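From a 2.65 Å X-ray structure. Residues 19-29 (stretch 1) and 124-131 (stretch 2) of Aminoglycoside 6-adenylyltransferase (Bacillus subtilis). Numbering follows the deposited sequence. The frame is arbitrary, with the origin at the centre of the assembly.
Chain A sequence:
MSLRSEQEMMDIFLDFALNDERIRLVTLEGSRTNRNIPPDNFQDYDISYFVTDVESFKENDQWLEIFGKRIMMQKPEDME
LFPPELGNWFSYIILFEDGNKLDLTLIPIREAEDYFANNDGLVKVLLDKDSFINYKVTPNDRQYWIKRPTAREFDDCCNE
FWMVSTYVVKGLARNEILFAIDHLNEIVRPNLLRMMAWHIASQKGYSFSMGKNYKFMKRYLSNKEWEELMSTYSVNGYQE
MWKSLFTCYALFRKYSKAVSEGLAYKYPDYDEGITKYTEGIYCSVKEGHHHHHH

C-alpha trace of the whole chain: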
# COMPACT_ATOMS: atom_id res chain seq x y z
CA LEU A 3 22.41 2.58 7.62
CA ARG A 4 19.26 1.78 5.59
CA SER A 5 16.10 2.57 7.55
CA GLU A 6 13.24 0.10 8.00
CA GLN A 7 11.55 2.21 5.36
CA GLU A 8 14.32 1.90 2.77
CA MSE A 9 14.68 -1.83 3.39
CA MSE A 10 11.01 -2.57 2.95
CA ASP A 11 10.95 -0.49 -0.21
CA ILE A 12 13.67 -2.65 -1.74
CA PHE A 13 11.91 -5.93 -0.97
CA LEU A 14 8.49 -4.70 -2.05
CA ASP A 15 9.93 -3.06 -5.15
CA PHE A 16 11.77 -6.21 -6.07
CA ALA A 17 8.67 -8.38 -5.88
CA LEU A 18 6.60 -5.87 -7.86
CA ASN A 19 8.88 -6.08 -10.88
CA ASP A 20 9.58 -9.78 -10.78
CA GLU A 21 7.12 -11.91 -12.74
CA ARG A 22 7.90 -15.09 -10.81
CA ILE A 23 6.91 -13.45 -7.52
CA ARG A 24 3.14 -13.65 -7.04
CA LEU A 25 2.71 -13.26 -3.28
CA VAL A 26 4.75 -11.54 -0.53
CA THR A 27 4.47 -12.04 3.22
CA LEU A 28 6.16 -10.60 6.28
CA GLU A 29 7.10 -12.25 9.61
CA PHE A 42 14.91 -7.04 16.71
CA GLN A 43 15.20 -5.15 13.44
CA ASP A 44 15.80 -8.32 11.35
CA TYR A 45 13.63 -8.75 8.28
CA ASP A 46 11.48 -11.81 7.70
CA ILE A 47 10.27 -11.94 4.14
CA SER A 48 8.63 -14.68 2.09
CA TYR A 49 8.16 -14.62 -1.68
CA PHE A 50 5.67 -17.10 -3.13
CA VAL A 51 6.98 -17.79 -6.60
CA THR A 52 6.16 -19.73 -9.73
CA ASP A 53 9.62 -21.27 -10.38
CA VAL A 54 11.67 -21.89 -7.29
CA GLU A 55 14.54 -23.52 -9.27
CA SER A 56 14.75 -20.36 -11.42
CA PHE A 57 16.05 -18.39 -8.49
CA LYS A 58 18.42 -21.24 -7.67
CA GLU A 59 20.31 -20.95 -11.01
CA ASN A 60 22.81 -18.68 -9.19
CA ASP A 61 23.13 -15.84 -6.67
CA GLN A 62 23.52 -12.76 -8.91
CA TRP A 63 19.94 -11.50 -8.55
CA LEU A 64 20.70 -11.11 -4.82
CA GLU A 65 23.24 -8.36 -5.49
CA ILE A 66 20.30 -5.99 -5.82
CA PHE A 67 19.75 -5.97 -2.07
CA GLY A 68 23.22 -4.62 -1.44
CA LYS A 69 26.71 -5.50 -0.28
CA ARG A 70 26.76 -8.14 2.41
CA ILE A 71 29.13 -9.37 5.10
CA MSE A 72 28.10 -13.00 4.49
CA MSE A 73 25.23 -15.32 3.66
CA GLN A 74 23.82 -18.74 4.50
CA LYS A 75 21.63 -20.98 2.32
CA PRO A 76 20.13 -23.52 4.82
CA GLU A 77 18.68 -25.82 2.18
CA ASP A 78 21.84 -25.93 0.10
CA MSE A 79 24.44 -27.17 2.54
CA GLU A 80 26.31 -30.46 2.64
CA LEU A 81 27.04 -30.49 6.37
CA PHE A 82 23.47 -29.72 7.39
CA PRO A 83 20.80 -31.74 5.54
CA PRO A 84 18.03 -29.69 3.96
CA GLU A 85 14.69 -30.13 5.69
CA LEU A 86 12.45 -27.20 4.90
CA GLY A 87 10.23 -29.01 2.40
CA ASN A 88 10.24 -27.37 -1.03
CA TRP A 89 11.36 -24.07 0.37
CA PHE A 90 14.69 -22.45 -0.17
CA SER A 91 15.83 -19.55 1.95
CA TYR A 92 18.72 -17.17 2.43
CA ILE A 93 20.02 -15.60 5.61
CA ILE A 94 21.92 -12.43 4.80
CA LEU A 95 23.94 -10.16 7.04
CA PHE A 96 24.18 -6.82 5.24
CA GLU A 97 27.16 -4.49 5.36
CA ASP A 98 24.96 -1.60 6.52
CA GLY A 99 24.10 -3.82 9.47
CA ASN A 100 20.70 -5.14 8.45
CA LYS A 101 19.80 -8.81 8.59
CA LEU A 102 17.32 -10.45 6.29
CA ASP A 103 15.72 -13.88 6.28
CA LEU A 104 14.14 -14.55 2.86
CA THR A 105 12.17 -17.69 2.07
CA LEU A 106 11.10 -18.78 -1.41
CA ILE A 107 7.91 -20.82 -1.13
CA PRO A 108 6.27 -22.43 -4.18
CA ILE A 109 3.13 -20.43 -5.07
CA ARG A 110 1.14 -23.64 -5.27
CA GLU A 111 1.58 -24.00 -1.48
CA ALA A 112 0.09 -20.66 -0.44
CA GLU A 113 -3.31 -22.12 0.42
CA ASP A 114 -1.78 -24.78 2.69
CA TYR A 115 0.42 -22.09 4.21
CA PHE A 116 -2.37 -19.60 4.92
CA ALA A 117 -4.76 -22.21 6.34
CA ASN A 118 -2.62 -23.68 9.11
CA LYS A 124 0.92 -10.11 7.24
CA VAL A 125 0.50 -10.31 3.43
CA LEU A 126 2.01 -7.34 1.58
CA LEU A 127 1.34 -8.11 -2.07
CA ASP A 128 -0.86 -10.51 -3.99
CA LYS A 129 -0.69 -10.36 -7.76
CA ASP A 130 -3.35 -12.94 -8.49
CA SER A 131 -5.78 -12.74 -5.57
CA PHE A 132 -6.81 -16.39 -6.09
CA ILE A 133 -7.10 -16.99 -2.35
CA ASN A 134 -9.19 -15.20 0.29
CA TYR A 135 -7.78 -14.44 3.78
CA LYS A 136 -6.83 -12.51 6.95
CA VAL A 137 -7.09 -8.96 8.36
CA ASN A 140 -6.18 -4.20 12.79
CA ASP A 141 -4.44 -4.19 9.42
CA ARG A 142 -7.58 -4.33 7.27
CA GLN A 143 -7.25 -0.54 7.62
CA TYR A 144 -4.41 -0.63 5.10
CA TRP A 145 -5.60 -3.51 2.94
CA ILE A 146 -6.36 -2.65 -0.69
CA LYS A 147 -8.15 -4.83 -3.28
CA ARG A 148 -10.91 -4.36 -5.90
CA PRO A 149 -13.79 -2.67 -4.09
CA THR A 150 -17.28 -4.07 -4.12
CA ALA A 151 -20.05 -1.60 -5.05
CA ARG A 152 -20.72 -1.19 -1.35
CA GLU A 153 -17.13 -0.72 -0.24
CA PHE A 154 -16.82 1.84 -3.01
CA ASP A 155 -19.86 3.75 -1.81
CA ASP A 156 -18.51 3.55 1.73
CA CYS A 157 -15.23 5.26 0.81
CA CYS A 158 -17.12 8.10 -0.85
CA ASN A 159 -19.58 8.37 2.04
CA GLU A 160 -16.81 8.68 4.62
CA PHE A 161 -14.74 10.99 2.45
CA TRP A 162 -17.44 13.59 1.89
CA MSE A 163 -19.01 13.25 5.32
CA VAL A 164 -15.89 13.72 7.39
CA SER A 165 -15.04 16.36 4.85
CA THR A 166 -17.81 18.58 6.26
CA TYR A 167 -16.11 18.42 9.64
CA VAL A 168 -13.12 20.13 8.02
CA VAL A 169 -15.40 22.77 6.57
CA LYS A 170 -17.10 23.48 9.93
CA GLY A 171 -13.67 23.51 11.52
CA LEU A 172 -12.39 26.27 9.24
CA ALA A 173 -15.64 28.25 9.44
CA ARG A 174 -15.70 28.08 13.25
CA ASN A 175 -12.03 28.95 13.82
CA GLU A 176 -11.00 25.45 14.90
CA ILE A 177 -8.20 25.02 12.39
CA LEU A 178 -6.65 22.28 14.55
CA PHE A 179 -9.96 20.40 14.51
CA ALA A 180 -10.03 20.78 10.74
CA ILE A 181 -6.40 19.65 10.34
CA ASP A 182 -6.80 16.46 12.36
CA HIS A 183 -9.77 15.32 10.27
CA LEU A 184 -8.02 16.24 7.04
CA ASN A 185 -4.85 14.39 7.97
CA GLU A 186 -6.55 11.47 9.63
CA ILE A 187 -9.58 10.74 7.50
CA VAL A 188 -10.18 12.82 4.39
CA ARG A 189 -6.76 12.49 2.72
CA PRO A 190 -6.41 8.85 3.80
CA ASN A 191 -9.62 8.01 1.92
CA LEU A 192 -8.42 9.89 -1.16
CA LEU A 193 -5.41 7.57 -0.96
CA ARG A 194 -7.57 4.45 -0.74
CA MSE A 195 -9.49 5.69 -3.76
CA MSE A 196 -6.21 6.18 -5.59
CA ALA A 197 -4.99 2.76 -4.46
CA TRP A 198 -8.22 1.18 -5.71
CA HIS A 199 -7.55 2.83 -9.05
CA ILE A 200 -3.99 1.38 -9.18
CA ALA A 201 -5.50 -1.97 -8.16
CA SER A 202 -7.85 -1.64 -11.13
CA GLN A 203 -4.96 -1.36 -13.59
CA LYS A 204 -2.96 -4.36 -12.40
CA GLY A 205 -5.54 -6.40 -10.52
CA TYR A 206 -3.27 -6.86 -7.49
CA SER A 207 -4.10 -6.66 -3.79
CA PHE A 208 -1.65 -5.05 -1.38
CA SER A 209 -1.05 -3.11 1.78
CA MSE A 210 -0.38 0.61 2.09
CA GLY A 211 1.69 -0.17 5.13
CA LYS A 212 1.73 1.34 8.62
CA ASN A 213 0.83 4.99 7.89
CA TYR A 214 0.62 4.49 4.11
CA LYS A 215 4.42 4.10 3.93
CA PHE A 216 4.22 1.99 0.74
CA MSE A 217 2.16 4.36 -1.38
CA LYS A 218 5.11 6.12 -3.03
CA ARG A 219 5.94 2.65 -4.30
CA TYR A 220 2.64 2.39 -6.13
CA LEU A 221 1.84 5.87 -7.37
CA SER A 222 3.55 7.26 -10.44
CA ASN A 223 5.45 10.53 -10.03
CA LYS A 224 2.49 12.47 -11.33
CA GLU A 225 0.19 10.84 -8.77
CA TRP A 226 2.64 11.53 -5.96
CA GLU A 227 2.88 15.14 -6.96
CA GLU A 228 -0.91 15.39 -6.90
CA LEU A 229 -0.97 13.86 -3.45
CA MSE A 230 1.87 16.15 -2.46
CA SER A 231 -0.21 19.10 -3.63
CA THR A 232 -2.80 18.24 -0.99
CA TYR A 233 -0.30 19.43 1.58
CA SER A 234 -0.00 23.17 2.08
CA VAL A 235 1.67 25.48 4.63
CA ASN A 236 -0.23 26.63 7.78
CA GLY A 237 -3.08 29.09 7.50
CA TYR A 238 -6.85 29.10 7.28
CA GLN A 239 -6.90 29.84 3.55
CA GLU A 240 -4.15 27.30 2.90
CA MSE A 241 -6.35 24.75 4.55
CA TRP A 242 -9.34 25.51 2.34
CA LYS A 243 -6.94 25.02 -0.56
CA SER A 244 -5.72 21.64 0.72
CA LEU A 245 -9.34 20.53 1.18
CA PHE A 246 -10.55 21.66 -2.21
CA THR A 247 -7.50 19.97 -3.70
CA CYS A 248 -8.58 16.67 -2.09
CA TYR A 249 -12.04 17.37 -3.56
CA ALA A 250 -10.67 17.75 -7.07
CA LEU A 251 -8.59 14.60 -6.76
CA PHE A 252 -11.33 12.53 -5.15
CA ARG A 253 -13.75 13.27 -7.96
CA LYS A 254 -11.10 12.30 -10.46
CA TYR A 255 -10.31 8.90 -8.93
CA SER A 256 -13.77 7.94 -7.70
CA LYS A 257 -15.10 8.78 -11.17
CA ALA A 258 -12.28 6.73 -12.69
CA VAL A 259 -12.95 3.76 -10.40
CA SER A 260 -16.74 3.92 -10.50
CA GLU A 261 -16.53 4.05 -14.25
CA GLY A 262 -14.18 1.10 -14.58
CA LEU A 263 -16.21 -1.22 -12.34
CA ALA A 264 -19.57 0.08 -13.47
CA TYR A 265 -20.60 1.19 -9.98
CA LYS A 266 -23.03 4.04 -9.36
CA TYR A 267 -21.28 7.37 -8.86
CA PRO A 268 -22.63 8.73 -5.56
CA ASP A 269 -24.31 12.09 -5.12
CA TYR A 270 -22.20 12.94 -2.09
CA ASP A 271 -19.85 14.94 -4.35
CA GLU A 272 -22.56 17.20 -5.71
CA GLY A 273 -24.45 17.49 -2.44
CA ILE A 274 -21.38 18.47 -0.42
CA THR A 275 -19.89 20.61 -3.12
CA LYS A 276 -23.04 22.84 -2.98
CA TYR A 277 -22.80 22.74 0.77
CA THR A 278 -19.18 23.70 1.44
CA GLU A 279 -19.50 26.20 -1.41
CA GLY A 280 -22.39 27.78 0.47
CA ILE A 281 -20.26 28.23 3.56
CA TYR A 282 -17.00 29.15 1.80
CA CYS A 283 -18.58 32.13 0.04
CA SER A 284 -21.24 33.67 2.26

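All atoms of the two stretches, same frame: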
# COMPACT_ATOMS: atom_id res chain seq x y z
N ASN A 19 8.35 -5.96 -9.53
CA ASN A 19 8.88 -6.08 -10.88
C ASN A 19 9.20 -7.48 -11.33
O ASN A 19 9.36 -7.71 -12.52
CB ASN A 19 10.12 -5.21 -11.02
CG ASN A 19 9.86 -3.77 -10.69
OD1 ASN A 19 8.84 -3.21 -11.07
ND2 ASN A 19 10.79 -3.15 -9.99
N ASP A 20 9.27 -8.42 -10.39
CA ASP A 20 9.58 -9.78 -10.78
C ASP A 20 8.34 -10.63 -11.04
O ASP A 20 7.51 -10.85 -10.15
CB ASP A 20 10.48 -10.44 -9.74
CG ASP A 20 11.30 -11.54 -10.34
OD1 ASP A 20 12.55 -11.50 -10.27
OD2 ASP A 20 10.69 -12.46 -10.90
N GLU A 21 8.24 -11.10 -12.28
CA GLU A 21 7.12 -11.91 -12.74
C GLU A 21 6.97 -13.26 -12.08
O GLU A 21 5.88 -13.84 -12.11
CB GLU A 21 7.19 -12.07 -14.27
CG GLU A 21 6.80 -10.78 -15.03
CD GLU A 21 6.62 -10.97 -16.52
OE1 GLU A 21 5.99 -11.97 -16.92
OE2 GLU A 21 7.09 -10.11 -17.31
N ARG A 22 8.03 -13.80 -11.47
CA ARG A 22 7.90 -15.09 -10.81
C ARG A 22 7.28 -14.90 -9.42
O ARG A 22 6.66 -15.81 -8.88
CB ARG A 22 9.26 -15.80 -10.64
CG ARG A 22 10.09 -15.96 -11.89
CD ARG A 22 11.33 -15.11 -11.76
NE ARG A 22 12.58 -15.86 -11.68
CZ ARG A 22 13.74 -15.33 -11.31
NH1 ARG A 22 13.82 -14.04 -10.97
NH2 ARG A 22 14.84 -16.09 -11.31
N ILE A 23 7.46 -13.71 -8.84
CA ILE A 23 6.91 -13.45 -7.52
C ILE A 23 5.45 -13.04 -7.61
O ILE A 23 5.12 -11.99 -8.16
CB ILE A 23 7.72 -12.39 -6.76
CG1 ILE A 23 9.18 -12.82 -6.69
CG2 ILE A 23 7.19 -12.25 -5.34
CD1 ILE A 23 10.09 -11.76 -6.13
N ARG A 24 4.59 -13.87 -7.04
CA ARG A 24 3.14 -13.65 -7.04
C ARG A 24 2.58 -13.18 -5.71
O ARG A 24 1.62 -12.42 -5.67
CB ARG A 24 2.45 -14.94 -7.47
CG ARG A 24 2.83 -15.41 -8.87
CD ARG A 24 2.08 -14.61 -9.92
NE ARG A 24 2.95 -13.76 -10.71
CZ ARG A 24 2.52 -12.74 -11.43
NH1 ARG A 24 1.22 -12.44 -11.45
NH2 ARG A 24 3.37 -12.00 -12.14
N LEU A 25 3.18 -13.61 -4.61
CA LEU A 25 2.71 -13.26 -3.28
C LEU A 25 3.90 -12.91 -2.37
O LEU A 25 4.98 -13.48 -2.51
CB LEU A 25 1.92 -14.45 -2.71
CG LEU A 25 0.92 -14.33 -1.55
CD1 LEU A 25 1.65 -14.05 -0.24
CD2 LEU A 25 -0.08 -13.22 -1.83
N VAL A 26 3.71 -11.96 -1.46
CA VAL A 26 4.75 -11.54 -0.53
C VAL A 26 4.19 -11.45 0.87
O VAL A 26 3.14 -10.84 1.08
CB VAL A 26 5.32 -10.16 -0.93
CG1 VAL A 26 6.40 -9.74 0.06
CG2 VAL A 26 5.89 -10.22 -2.32
N THR A 27 4.91 -12.03 1.82
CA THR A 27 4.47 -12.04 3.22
C THR A 27 5.57 -11.59 4.14
O THR A 27 6.74 -11.75 3.82
CB THR A 27 4.07 -13.44 3.64
OG1 THR A 27 3.10 -13.94 2.73
CG2 THR A 27 3.49 -13.42 5.02
N LEU A 28 5.19 -11.04 5.29
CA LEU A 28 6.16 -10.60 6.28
C LEU A 28 5.96 -11.28 7.65
O LEU A 28 4.83 -11.51 8.08
CB LEU A 28 6.10 -9.09 6.42
CG LEU A 28 7.03 -8.51 7.48
CD1 LEU A 28 7.91 -7.43 6.89
CD2 LEU A 28 6.18 -7.96 8.62
N GLU A 29 7.08 -11.58 8.31
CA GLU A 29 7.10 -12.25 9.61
C GLU A 29 6.37 -13.58 9.54
O GLU A 29 6.93 -14.57 9.07
CB GLU A 29 6.46 -11.37 10.68
CG GLU A 29 7.33 -10.23 11.15
CD GLU A 29 6.82 -9.62 12.46
OE1 GLU A 29 6.76 -10.37 13.47
OE2 GLU A 29 6.49 -8.40 12.48
N LYS A 124 1.09 -11.40 7.91
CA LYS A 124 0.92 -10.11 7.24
C LYS A 124 1.27 -10.08 5.75
O LYS A 124 2.40 -9.80 5.39
CB LYS A 124 1.72 -9.02 7.98
N VAL A 125 0.30 -10.35 4.88
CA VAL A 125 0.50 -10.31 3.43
C VAL A 125 0.78 -8.87 3.00
O VAL A 125 0.17 -7.94 3.51
CB VAL A 125 -0.74 -10.79 2.67
CG1 VAL A 125 -0.48 -10.77 1.17
CG2 VAL A 125 -1.14 -12.18 3.12
N LEU A 126 1.70 -8.69 2.06
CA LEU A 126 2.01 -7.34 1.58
C LEU A 126 1.59 -7.13 0.15
O LEU A 126 1.15 -6.02 -0.22
CB LEU A 126 3.50 -7.04 1.73
CG LEU A 126 4.10 -7.13 3.14
CD1 LEU A 126 5.53 -6.61 3.10
CD2 LEU A 126 3.27 -6.31 4.13
N LEU A 127 1.72 -8.17 -0.66
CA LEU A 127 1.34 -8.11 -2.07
C LEU A 127 0.83 -9.44 -2.58
O LEU A 127 1.39 -10.49 -2.29
CB LEU A 127 2.53 -7.66 -2.93
CG LEU A 127 2.36 -7.54 -4.45
CD1 LEU A 127 1.21 -6.57 -4.82
CD2 LEU A 127 3.68 -7.05 -5.02
N ASP A 128 -0.24 -9.36 -3.36
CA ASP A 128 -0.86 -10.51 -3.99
C ASP A 128 -1.13 -10.07 -5.42
O ASP A 128 -1.86 -9.12 -5.65
CB ASP A 128 -2.18 -10.87 -3.30
CG ASP A 128 -2.74 -12.19 -3.77
OD1 ASP A 128 -2.10 -12.83 -4.64
OD2 ASP A 128 -3.80 -12.61 -3.28
N LYS A 129 -0.52 -10.75 -6.38
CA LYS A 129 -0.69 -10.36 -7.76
C LYS A 129 -1.82 -11.06 -8.47
O LYS A 129 -2.31 -10.58 -9.49
CB LYS A 129 0.61 -10.59 -8.54
CG LYS A 129 1.78 -9.71 -8.07
CD LYS A 129 2.97 -9.89 -9.01
CE LYS A 129 4.16 -9.06 -8.59
NZ LYS A 129 5.31 -9.29 -9.50
N ASP A 130 -2.27 -12.17 -7.90
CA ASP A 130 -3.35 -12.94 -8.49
C ASP A 130 -4.66 -12.90 -7.74
O ASP A 130 -5.73 -12.98 -8.35
CB ASP A 130 -2.90 -14.38 -8.67
CG ASP A 130 -1.54 -14.46 -9.34
OD1 ASP A 130 -1.36 -13.78 -10.38
OD2 ASP A 130 -0.66 -15.19 -8.84
N SER A 131 -4.59 -12.81 -6.41
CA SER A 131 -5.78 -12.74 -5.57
C SER A 131 -6.66 -13.99 -5.75
O SER A 131 -7.88 -13.90 -5.74
CB SER A 131 -6.59 -11.48 -5.92
OG SER A 131 -5.76 -10.40 -6.31

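Strands 23-28 and 125-128 run antiparallel, their N-to-C directions 174° apart and their axes 4.5 Å apart at closest approach. The backbone accounts for most of the bonding. Leu28 N donates to Lys124 O (3.1 Å, N-H...O angle 152°), Val26 N to Leu127 O (2.9 Å, 149°), and Lys129 N to Arg24 O (2.8 Å, 156°). Val26 O is the shared acceptor: Leu126 N reaches it at 2.8 Å with a nearly linear 176°, while Leu127 N makes a weak bond to it at 3.5 Å. Two successive amides converging on one carbonyl are the signature of a beta bulge, and the register indeed shifts by one between the Val26-Leu127 and Thr27-Val125 pairs.

Apolar side chains fill in around this ladder. Val26 CB lies 4.2 Å from Leu127 CB, and Leu28 CB is 4.2 Å from Leu126 CD1; on the face shared by Leu25, Thr27, Val125 and Asp128, Leu25 CD2 meets Val125 CG1 at 3.9 Å.

Beyond the strand, Lys129, with chi2 to chi4 all t, extends its amine to the turn of stretch 1. Lys129 NZ donates to Asp20 O at 2.8 Å and, weakly, to Ile23 O at 3.0 Å. Asp20 O also accepts from Ile23 N (3.1 Å), closing the type I turn, so the ammonium caters to a carbonyl already in use.

The Arg24 guanidinium lies with one face over Lys129 CD and meets Asp130 at its edge, where Arg24 NH1 forms a salt bridge with Asp130 OD1 (3.1 Å, 156°). Arg24 NE and NH2 both donate to Glu21 O, at 3.2 and 3.1 Å, so all three guanidinium nitrogens have acceptors. Asp128 OD1 stays within its own stretch, accepting from Ser131 N at 3.1 Å and weakly from Asp130 N at 3.3 Å.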